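Local coordinates for protein F2 like fibronectin-binding protein (Streptococcus pneumoniae, PDB 5A0N) that probably fastens the bacterium covalently to host surface targets through an internal thioester in its N-terminal domain, at residues Gln141-Gln144 against Tyr145-Arg149. Numbering follows the deposited sequence. Where two conformers were deposited one is given.
Sequences QVIQ and YEIWR
Gln144 lies flat on the indole of Trp148, one turn further along the same helix, the tight part of the contact. Its amide plane is 17° from the ring plane, with NE2 3.3 Å from Trp148 CE2 over the five-membered ring. Nearer the backbone, Gln144 CG makes a CH-pi contact 3.6 Å from the centroid of the six-membered ring. CG is anti to the backbone N, and a bend at chi2 (68°) folds the amide over the indole. The carbonyl end is held too: Gln144 OE1 accepts a hydrogen bond from the backbone N of Cys56, the only cysteine of the deposited domain and so probably the thioester cysteine. In the backbone, Trp148 N donates to Gln144 O at 3.1 Å. Trp148 CZ3 in turn sits over the rim of one face of the Tyr145 ring.

The looser side holds Gln141 and Tyr145, both partly exposed. They run alongside each other, Gln141 CG 3.7 Å from Tyr145 CE2, and their polar ends meet through a water, 2.9 Å from Gln141 NE2 and 2.7 Å from Tyr145 OH. Gln141 OE1 is taken by Gln172 NE2. Arg149 NH1 makes a salt bridge to Glu146 OE2 at 2.9 Å, and the same oxygen pairs with Arg180 NE.

Both glutamine-aromatic pairs are i to i+4 contacts on one face of a helix in the pilus-presented adhesin helical insertion domain. Ile143 and Ile147 reach strand 55-56 at Phe55 and helix 105-118, Gln144 and Trp148 pack on the same strand, and Val142, Ile143 and Glu146 meet helix 170-182.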
ATOM      1  N   GLN A 141       6.689   0.375  -4.603  1.00  6.87           N
ATOM      2  CA  GLN A 141       5.965   0.220  -5.849  1.00  6.74           C
ATOM      3  C   GLN A 141       5.855  -1.263  -6.248  1.00  6.73           C
ATOM      4  O   GLN A 141       4.793  -1.688  -6.689  1.00  7.35           O
ATOM      5  CB  GLN A 141       6.633   1.033  -6.948  1.00  8.04           C
ATOM      6  CG  GLN A 141       5.872   1.017  -8.253  1.00  9.05           C
ATOM      7  CD  GLN A 141       6.484   1.885  -9.313  1.00 11.04           C
ATOM      8  OE1 GLN A 141       7.703   1.947  -9.439  1.00 14.42           O
ATOM      9  NE2 GLN A 141       5.635   2.637 -10.026  1.00 11.17           N
ATOM     10  N   VAL A 142       6.933  -2.052  -6.138  0.50  6.76           N
ATOM     11  CA  VAL A 142       6.793  -3.481  -6.507  0.50  7.07           C
ATOM     12  C   VAL A 142       5.925  -4.248  -5.532  0.50  6.98           C
ATOM     13  O   VAL A 142       5.144  -5.109  -5.948  0.50  7.39           O
ATOM     14  CB  VAL A 142       8.123  -4.221  -6.755  0.50  7.57           C
ATOM     15  CG1 VAL A 142       8.743  -3.717  -8.039  0.50  9.72           C
ATOM     16  CG2 VAL A 142       9.080  -4.122  -5.565  0.50  7.05           C
ATOM     17  N   ILE A 143       6.021  -3.944  -4.248  1.00  6.75           N
ATOM     18  CA  ILE A 143       5.105  -4.544  -3.279  1.00  6.80           C
ATOM     19  C   ILE A 143       3.654  -4.199  -3.648  1.00  6.82           C
ATOM     20  O   ILE A 143       2.767  -5.068  -3.608  1.00  7.18           O
ATOM     21  CB  ILE A 143       5.446  -4.110  -1.840  1.00  7.11           C
ATOM     22  CG1 ILE A 143       6.775  -4.721  -1.396  1.00  8.12           C
ATOM     23  CG2 ILE A 143       4.308  -4.446  -0.898  1.00  7.68           C
ATOM     24  CD1 ILE A 143       6.724  -6.204  -1.033  1.00  8.97           C
ATOM     25  N   GLN A 144       3.398  -2.950  -4.029  1.00  6.31           N
ATOM     26  CA  GLN A 144       2.057  -2.539  -4.392  1.00  5.90           C
ATOM     27  C   GLN A 144       1.526  -3.337  -5.581  1.00  6.09           C
ATOM     28  O   GLN A 144       0.362  -3.730  -5.586  1.00  6.69           O
ATOM     29  CB  GLN A 144       2.030  -1.048  -4.679  1.00  6.80           C
ATOM     30  CG  GLN A 144       0.678  -0.521  -5.159  1.00  6.45           C
ATOM     31  CD  GLN A 144      -0.374  -0.558  -4.099  1.00  6.16           C
ATOM     32  OE1 GLN A 144      -0.550   0.414  -3.347  1.00  6.83           O
ATOM     33  NE2 GLN A 144      -1.135  -1.649  -4.055  1.00  7.10           N
ATOM     34  N   TYR A 145       2.321  -3.496  -6.621  1.00  6.48           N
ATOM     35  CA  TYR A 145       1.884  -4.283  -7.773  1.00  6.68           C
ATOM     36  C   TYR A 145       1.608  -5.725  -7.372  1.00  7.29           C
ATOM     37  O   TYR A 145       0.633  -6.318  -7.878  1.00  8.06           O
ATOM     38  CB  TYR A 145       2.835  -4.187  -8.974  1.00  7.41           C
ATOM     39  CG  TYR A 145       2.615  -2.902  -9.735  1.00  7.74           C
ATOM     40  CD1 TYR A 145       1.493  -2.755 -10.548  1.00  8.31           C
ATOM     41  CD2 TYR A 145       3.487  -1.820  -9.612  1.00  8.79           C
ATOM     42  CE1 TYR A 145       1.234  -1.547 -11.207  1.00  9.00           C
ATOM     43  CE2 TYR A 145       3.227  -0.618 -10.268  1.00  9.74           C
ATOM     44  CZ  TYR A 145       2.100  -0.489 -11.051  1.00  9.06           C
ATOM     45  OH  TYR A 145       1.797   0.687 -11.678  1.00 10.85           O
ATOM     46  N   GLU A 146       2.401  -6.302  -6.471  1.00  6.74           N
ATOM     47  CA  GLU A 146       2.125  -7.664  -6.064  1.00  7.36           C
ATOM     48  C   GLU A 146       0.887  -7.762  -5.180  1.00  7.40           C
ATOM     49  O   GLU A 146       0.148  -8.746  -5.285  1.00  8.27           O
ATOM     50  CB  GLU A 146       3.348  -8.322  -5.452  1.00  7.61           C
ATOM     51  CG  GLU A 146       3.335  -9.860  -5.552  1.00  7.92           C
ATOM     52  CD  GLU A 146       3.482 -10.430  -6.953  1.00  8.02           C
ATOM     53  OE1 GLU A 146       3.386  -9.662  -7.939  1.00  9.30           O
ATOM     54  OE2 GLU A 146       3.704 -11.654  -7.068  1.00  8.65           O
ATOM     55  N   ILE A 147       0.599  -6.731  -4.380  1.00  6.43           N
ATOM     56  CA  ILE A 147      -0.680  -6.700  -3.686  1.00  7.13           C
ATOM     57  C   ILE A 147      -1.825  -6.754  -4.684  1.00  7.11           C
ATOM     58  O   ILE A 147      -2.789  -7.515  -4.490  1.00  8.11           O
ATOM     59  CB  ILE A 147      -0.753  -5.500  -2.722  1.00  6.58           C
ATOM     60  CG1 ILE A 147       0.165  -5.791  -1.537  1.00  7.41           C
ATOM     61  CG2 ILE A 147      -2.180  -5.163  -2.302  1.00  7.58           C
ATOM     62  CD1 ILE A 147       0.384  -4.615  -0.590  1.00  8.03           C
ATOM     63  N   TRP A 148      -1.726  -5.969  -5.757  1.00  6.79           N
ATOM     64  CA  TRP A 148      -2.755  -5.925  -6.795  1.00  6.96           C
ATOM     65  C   TRP A 148      -2.854  -7.219  -7.605  1.00  7.44           C
ATOM     66  O   TRP A 148      -3.914  -7.506  -8.163  1.00  8.07           O
ATOM     67  CB  TRP A 148      -2.509  -4.745  -7.750  1.00  6.84           C
ATOM     68  CG  TRP A 148      -2.815  -3.425  -7.169  1.00  6.86           C
ATOM     69  CD1 TRP A 148      -3.725  -3.135  -6.217  1.00  7.53           C
ATOM     70  CD2 TRP A 148      -2.223  -2.170  -7.564  1.00  6.89           C
ATOM     71  NE1 TRP A 148      -3.768  -1.760  -6.003  1.00  7.61           N
ATOM     72  CE2 TRP A 148      -2.826  -1.156  -6.806  1.00  6.92           C
ATOM     73  CE3 TRP A 148      -1.223  -1.820  -8.468  1.00  7.14           C
ATOM     74  CZ2 TRP A 148      -2.478   0.196  -6.945  1.00  7.31           C
ATOM     75  CZ3 TRP A 148      -0.847  -0.514  -8.562  1.00  7.05           C
ATOM     76  CH2 TRP A 148      -1.475   0.488  -7.818  1.00  7.97           C
ATOM     77  N   ARG A 149      -1.801  -8.021  -7.646  1.00  7.54           N
ATOM     78  CA  ARG A 149      -1.920  -9.364  -8.234  1.00  8.04           C
ATOM     79  C   ARG A 149      -3.035 -10.117  -7.536  1.00  8.59           C
ATOM     80  O   ARG A 149      -3.821 -10.805  -8.187  1.00  9.80           O
ATOM     81  CB  ARG A 149      -0.599 -10.118  -8.082  1.00  8.59           C
ATOM     82  CG  ARG A 149      -0.665 -11.565  -8.552  1.00  8.62           C
ATOM     83  CD  ARG A 149       0.667 -12.255  -8.428  1.00  8.50           C
ATOM     84  NE  ARG A 149       0.589 -13.648  -8.818  1.00  8.67           N
ATOM     85  CZ  ARG A 149       1.591 -14.505  -8.692  1.00  9.18           C
ATOM     86  NH1 ARG A 149       2.770 -14.103  -8.294  1.00  9.86           N
ATOM     87  NH2 ARG A 149       1.426 -15.780  -9.034  1.00 10.88           N
TER
HETATM   88  O   HOH W   1       2.753   2.655 -10.096  1.00 18.00           O